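Local atomic coordinates of Trypsin/chymotrypsin inhibitor (Alocasia macrorrhizos, PDB entry 5YCZ), a protein that inhibits the serine proteases trypsin and alpha-chymotrypsin as a Kunitz-type inhibitor of the beta-trefoil class. Residues A[116-121]-A[129-134]; A[152-157]-A[171-176]. All coordinates share one frame; numbering follows the deposited sequence.

Overall arrangement
Both contacts belong to one beta-trefoil domain of the plant Kunitz family, and they follow in series along the chain: the hairpin of contact 1 (116-121 with 129-134) closes before contact 2 (152-157 with 171-176) opens. Their centres lie 9 Å apart. Strand 131-135 of contact 1 is the sheet neighbour of strand 153-159 of contact 2, and backbone pairs Tyr131 O to Ile176 N and Ile133 O to Leu155 N probably hydrogen-bond between the two. Strand 131-135 thus ties the hairpin to strand 153-159 and segment 171-176. Ile133 and His174 come within about 6 and 9 Å, side chain to side chain, of Leu56 at the predicted reactive bond, which this framework may flank.

Contact 1 of 2, residues A[116-121]-A[129-134]; sequences FAIRKA and RDYQIE
This is an antiparallel beta hairpin of the beta-trefoil, in which strand 116-120 pairs with strand 131-135 and Ala117, Ile118, Arg119 and Lys120 face Glu134, Ile133, Gln132 and Tyr131. Two hydrogen-bonded pairs carry the ladder. Ala117 and Glu134 exchange two bonds, the one from Glu134 N to Ala117 O being short and nearly straight (2.7 Å, 176° at the hydrogen). Arg119 and Gln132 do the same, with Gln132 N 2.8 Å from Arg119 O. Past the last pair, Ala121 N still reaches Asp130 O, but from above the carbonyl plane, 56° out of it.

Phe116, Ile118 and Ile133 are buried. Phe116 lays CD2 against Ile133 CG2 at 3.7 Å, and both residues also pack on Ile76 of strand 74-77, which ties these apolar side chains to the other large sheet. Ile118 turns CG2 anti to its backbone N and sets it 3.6 Å from CB of Tyr131. Nearer the loop end of the hairpin, the Tyr131 ring turns its edge to Arg119 O, and its hydroxyl hydrogen-bonds to Leu5 N, bringing in the N-terminal segment. Asp130 is engaged elsewhere, OD1 forming a salt bridge with Arg177.

The other face of the hairpin carries Ala117, Arg119, Gln132 and Glu134. The amide of Gln132 ends beside Ala121 rather than its pair partner Arg119, NE2 lying 3.4 Å from CB of Ala121. Diagonally across the ladder, Arg119 and Glu134 form a long salt bridge, NH1 to OE2 at 3.5 Å. The guanidinium and carboxylate planes stand 78° apart, so the two groups do not meet as a coplanar pair, and OE2 also rests against the arginine's aliphatic part, 3.3 Å from CD.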
loop_
_atom_site.group_PDB
_atom_site.type_symbol
_atom_site.label_atom_id
_atom_site.label_comp_id
_atom_site.label_asym_id
_atom_site.label_seq_id
_atom_site.Cartn_x
_atom_site.Cartn_y
_atom_site.Cartn_z
ATOM N N PHE A 116 -9.353 10.271 8.031
ATOM C CA PHE A 116 -8.744 10.613 9.301
ATOM C C PHE A 116 -8.114 11.995 9.182
ATOM O O PHE A 116 -7.839 12.479 8.079
ATOM C CB PHE A 116 -7.700 9.562 9.708
ATOM C CG PHE A 116 -8.264 8.186 9.862
ATOM C CD1 PHE A 116 -8.495 7.380 8.748
ATOM C CD2 PHE A 116 -8.583 7.697 11.113
ATOM C CE1 PHE A 116 -9.026 6.108 8.882
ATOM C CE2 PHE A 116 -9.118 6.425 11.261
ATOM C CZ PHE A 116 -9.334 5.621 10.146
ATOM N N ALA A 117 -7.913 12.640 10.330
ATOM C CA ALA A 117 -7.133 13.862 10.407
ATOM C C ALA A 117 -6.114 13.723 11.525
ATOM O O ALA A 117 -6.298 12.929 12.450
ATOM C CB ALA A 117 -8.014 15.086 10.655
ATOM N N ILE A 118 -5.032 14.493 11.424
ATOM C CA ILE A 118 -3.998 14.554 12.450
ATOM C C ILE A 118 -3.971 15.944 13.070
ATOM O O ILE A 118 -4.071 16.960 12.373
ATOM C CB ILE A 118 -2.611 14.195 11.887
ATOM C CG1 ILE A 118 -2.640 12.804 11.270
ATOM C CG2 ILE A 118 -1.546 14.260 12.984
ATOM C CD1 ILE A 118 -1.698 12.651 10.093
ATOM N N ARG A 119 -3.799 15.981 14.385
ATOM C CA ARG A 119 -3.805 17.209 15.161
ATOM C C ARG A 119 -2.699 17.139 16.199
ATOM O O ARG A 119 -2.323 16.051 16.643
ATOM C CB ARG A 119 -5.160 17.426 15.858
ATOM C CG ARG A 119 -6.302 17.677 14.901
ATOM C CD ARG A 119 -7.428 18.473 15.550
ATOM N NE ARG A 119 -7.845 19.585 14.697
ATOM C CZ ARG A 119 -8.716 19.469 13.701
ATOM N NH1 ARG A 119 -9.268 18.281 13.438
ATOM N NH2 ARG A 119 -9.037 20.539 12.973
ATOM N N LYS A 120 -2.193 18.313 16.595
ATOM C CA LYS A 120 -1.223 18.406 17.684
ATOM C C LYS A 120 -1.863 18.027 19.016
ATOM O O LYS A 120 -3.073 18.131 19.207
ATOM C CB LYS A 120 -0.634 19.823 17.772
ATOM C CG LYS A 120 0.874 19.883 18.093
ATOM C CD LYS A 120 1.618 20.906 17.228
ATOM C CE LYS A 120 3.150 20.719 17.259
ATOM N NZ LYS A 120 3.839 21.499 16.175
ATOM N N ALA A 121 -1.036 17.570 19.941
ATOM C CA ALA A 121 -1.455 17.345 21.316
ATOM C C ALA A 121 -0.563 18.200 22.203
ATOM O O ALA A 121 0.665 18.055 22.174
ATOM C CB ALA A 121 -1.358 15.865 21.683
ATOM N N ARG A 129 6.725 17.842 19.081
ATOM C CA ARG A 129 5.809 17.603 17.970
ATOM C C ARG A 129 5.050 16.306 18.237
ATOM O O ARG A 129 5.294 15.293 17.583
ATOM C CB ARG A 129 6.567 17.549 16.637
ATOM C CG ARG A 129 7.041 18.911 16.134
ATOM C CD ARG A 129 8.257 18.771 15.212
ATOM N NE ARG A 129 9.524 18.739 15.944
ATOM C CZ ARG A 129 10.309 19.798 16.125
ATOM N NH1 ARG A 129 9.960 20.983 15.629
ATOM N NH2 ARG A 129 11.447 19.674 16.803
ATOM N N ASP A 130 4.138 16.340 19.204
ATOM C CA ASP A 130 3.229 15.231 19.448
ATOM C C ASP A 130 1.948 15.427 18.664
ATOM O O ASP A 130 1.503 16.555 18.433
ATOM C CB ASP A 130 2.892 15.100 20.929
ATOM C CG ASP A 130 4.114 14.911 21.776
ATOM O OD1 ASP A 130 5.226 15.083 21.231
ATOM O OD2 ASP A 130 3.958 14.575 22.974
ATOM N N TYR A 131 1.354 14.316 18.246
ATOM C CA TYR A 131 0.122 14.395 17.492
ATOM C C TYR A 131 -0.823 13.306 17.958
ATOM O O TYR A 131 -0.461 12.399 18.715
ATOM C CB TYR A 131 0.386 14.303 15.989
ATOM C CG TYR A 131 1.287 15.405 15.466
ATOM C CD1 TYR A 131 0.748 16.566 14.917
ATOM C CD2 TYR A 131 2.678 15.288 15.523
ATOM C CE1 TYR A 131 1.570 17.581 14.444
ATOM C CE2 TYR A 131 3.508 16.303 15.054
ATOM C CZ TYR A 131 2.947 17.444 14.521
ATOM O OH TYR A 131 3.762 18.443 14.059
ATOM N N GLN A 132 -2.064 13.433 17.523
ATOM C CA GLN A 132 -3.045 12.372 17.638
ATOM C C GLN A 132 -3.737 12.214 16.288
ATOM O O GLN A 132 -3.602 13.057 15.392
ATOM C CB GLN A 132 -4.068 12.676 18.725
ATOM C CG GLN A 132 -3.508 13.286 19.970
ATOM C CD GLN A 132 -4.531 14.173 20.631
ATOM O OE1 GLN A 132 -5.420 14.710 19.961
ATOM N NE2 GLN A 132 -4.426 14.328 21.950
ATOM N N ILE A 133 -4.488 11.121 16.144
ATOM C CA ILE A 133 -5.299 10.867 14.962
ATOM C C ILE A 133 -6.761 10.960 15.349
ATOM O O ILE A 133 -7.185 10.418 16.378
ATOM C CB ILE A 133 -4.993 9.498 14.356
ATOM C CG1 ILE A 133 -3.495 9.427 14.066
ATOM C CG2 ILE A 133 -5.866 9.267 13.125
ATOM C CD1 ILE A 133 -3.136 8.405 13.026
ATOM N N GLU A 134 -7.530 11.654 14.533
ATOM C CA GLU A 134 -8.953 11.768 14.748
ATOM C C GLU A 134 -9.660 11.048 13.624
ATOM O O GLU A 134 -9.164 11.016 12.497
ATOM C CB GLU A 134 -9.379 13.223 14.793
ATOM C CG GLU A 134 -8.950 13.903 16.079
ATOM C CD GLU A 134 -9.923 14.973 16.497
ATOM O OE1 GLU A 134 -10.974 14.622 17.099
ATOM O OE2 GLU A 134 -9.638 16.156 16.198
#

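Contact 2 of 2, residues A[152-157]-A[171-176]; sequences LGTLGL and ESPHTI
Leu157 sets its methyl CD2 over one face of the His174 imidazole, above the ring centre and 3.7 Å from the centroid. The line between them leans 14° from the ring normal, a CH-pi contact. CB of His174 points toward strand 153-159, and CG is anti to the backbone N (chi1 -178°). CG of the same leucine lies 3.7 Å from ND1 of His174.

Further back along the strand, the Thr154 methyl CG2 presses on Pro173 CB at 3.4 Å, the two side chains meeting at a slant. Between these side-chain contacts, one direct backbone bond joins the segments: His174 N donates to Leu155 O at 2.8 Å, in the carbonyl plane and on a lone pair. That oxygen also accepts from a water, which donates a second bond to His174 O and so bridges the two backbones beside the direct bond. Gly156 brings its CA within 3.5 Å of His174 N, a close backbone approach with no side chain between.

Segment 171-176 belongs mostly to the connection between strands 164-168 and 176-180, and its residues 172-174 lie against strand 153-159. Gln132 of strand 131-135 touches both Thr154 and Pro173, Leu157 leans on Val164 and Leu166 of strand 164-168, and Gln45 of strand 42-45 touches both Leu157 and His174.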
loop_
_atom_site.group_PDB
_atom_site.type_symbol
_atom_site.label_atom_id
_atom_site.label_comp_id
_atom_site.label_asym_id
_atom_site.label_seq_id
_atom_site.Cartn_x
_atom_site.Cartn_y
_atom_site.Cartn_z
ATOM N N LEU A 152 -15.763 11.759 14.794
ATOM C CA LEU A 152 -16.178 10.802 15.806
ATOM C C LEU A 152 -15.347 10.947 17.060
ATOM O O LEU A 152 -15.851 10.688 18.160
ATOM C CB LEU A 152 -16.078 9.375 15.281
ATOM C CG LEU A 152 -16.845 9.048 14.001
ATOM C CD1 LEU A 152 -16.795 7.551 13.718
ATOM C CD2 LEU A 152 -18.299 9.556 14.083
ATOM N N GLY A 153 -14.076 11.351 16.927
ATOM C CA GLY A 153 -13.214 11.545 18.070
ATOM C C GLY A 153 -11.825 10.981 17.831
ATOM O O GLY A 153 -11.437 10.656 16.712
ATOM N N THR A 154 -11.072 10.854 18.915
ATOM C CA THR A 154 -9.639 10.609 18.864
ATOM C C THR A 154 -9.335 9.139 19.132
ATOM O O THR A 154 -10.010 8.489 19.942
ATOM C CB THR A 154 -8.926 11.514 19.882
ATOM O OG1 THR A 154 -9.486 12.838 19.814
ATOM C CG2 THR A 154 -7.451 11.624 19.562
ATOM N N LEU A 155 -8.321 8.619 18.435
ATOM C CA LEU A 155 -7.907 7.231 18.601
ATOM C C LEU A 155 -7.095 7.066 19.872
ATOM O O LEU A 155 -6.157 7.833 20.128
ATOM C CB LEU A 155 -7.087 6.762 17.407
ATOM C CG LEU A 155 -7.840 6.678 16.084
ATOM C CD1 LEU A 155 -6.973 6.090 14.987
ATOM C CD2 LEU A 155 -9.129 5.877 16.230
ATOM N N GLY A 156 -7.459 6.071 20.676
ATOM C CA GLY A 156 -6.672 5.714 21.832
ATOM C C GLY A 156 -6.366 4.237 21.777
ATOM O O GLY A 156 -6.956 3.493 20.995
ATOM N N LEU A 157 -5.416 3.810 22.603
ATOM C CA LEU A 157 -5.116 2.387 22.682
ATOM C C LEU A 157 -6.238 1.651 23.403
ATOM O O LEU A 157 -6.753 2.121 24.423
ATOM C CB LEU A 157 -3.789 2.163 23.404
ATOM C CG LEU A 157 -2.565 2.839 22.786
ATOM C CD1 LEU A 157 -1.334 2.555 23.616
ATOM C CD2 LEU A 157 -2.395 2.402 21.340
ATOM N N GLU A 171 -10.447 11.124 26.146
ATOM C CA GLU A 171 -9.599 11.596 27.237
ATOM C C GLU A 171 -8.192 11.013 27.168
ATOM O O GLU A 171 -7.228 11.698 27.517
ATOM C CB GLU A 171 -10.240 11.312 28.599
ATOM C CG GLU A 171 -9.395 11.759 29.843
ATOM C CD GLU A 171 -9.041 13.274 29.937
ATOM O OE1 GLU A 171 -8.559 13.701 31.017
ATOM O OE2 GLU A 171 -9.224 14.044 28.961
ATOM N N SER A 172 -8.021 9.781 26.703
ATOM C CA SER A 172 -6.692 9.171 26.673
ATOM C C SER A 172 -6.276 8.828 25.252
ATOM O O SER A 172 -6.107 7.652 24.912
ATOM C CB SER A 172 -6.641 7.936 27.565
ATOM O OG SER A 172 -7.029 8.302 28.878
ATOM N N PRO A 173 -6.092 9.830 24.402
ATOM C CA PRO A 173 -5.653 9.554 23.037
ATOM C C PRO A 173 -4.260 8.936 22.990
ATOM O O PRO A 173 -3.389 9.217 23.817
ATOM C CB PRO A 173 -5.662 10.942 22.390
ATOM C CG PRO A 173 -5.431 11.860 23.508
ATOM C CD PRO A 173 -6.184 11.280 24.650
ATOM N N HIS A 174 -4.046 8.084 21.996
ATOM C CA HIS A 174 -2.703 7.592 21.724
ATOM C C HIS A 174 -1.929 8.702 21.029
ATOM O O HIS A 174 -2.180 9.004 19.858
ATOM C CB HIS A 174 -2.746 6.328 20.872
ATOM C CG HIS A 174 -1.395 5.746 20.592
ATOM N ND1 HIS A 174 -0.440 5.574 21.573
ATOM C CD2 HIS A 174 -0.844 5.282 19.443
ATOM C CE1 HIS A 174 0.645 5.040 21.038
ATOM N NE2 HIS A 174 0.424 4.850 19.749
ATOM N N THR A 175 -1.002 9.327 21.738
ATOM C CA THR A 175 -0.190 10.351 21.106
ATOM C C THR A 175 1.039 9.718 20.480
ATOM O O THR A 175 1.588 8.740 21.000
ATOM C CB THR A 175 0.216 11.411 22.121
ATOM O OG1 THR A 175 0.628 10.764 23.334
ATOM C CG2 THR A 175 -0.973 12.293 22.426
ATOM N N ILE A 176 1.471 10.279 19.349
ATOM C CA ILE A 176 2.506 9.659 18.533
ATOM C C ILE A 176 3.392 10.720 17.894
ATOM O O ILE A 176 3.004 11.877 17.734
ATOM C CB ILE A 176 1.899 8.760 17.433
ATOM C CG1 ILE A 176 0.846 9.526 16.654
ATOM C CG2 ILE A 176 1.281 7.514 18.030
ATOM C CD1 ILE A 176 0.970 9.352 15.192
HETATM O O HOH W 1 -4.405 9.304 18.609
HETATM O O HOH W 2 -4.217 6.120 24.720
#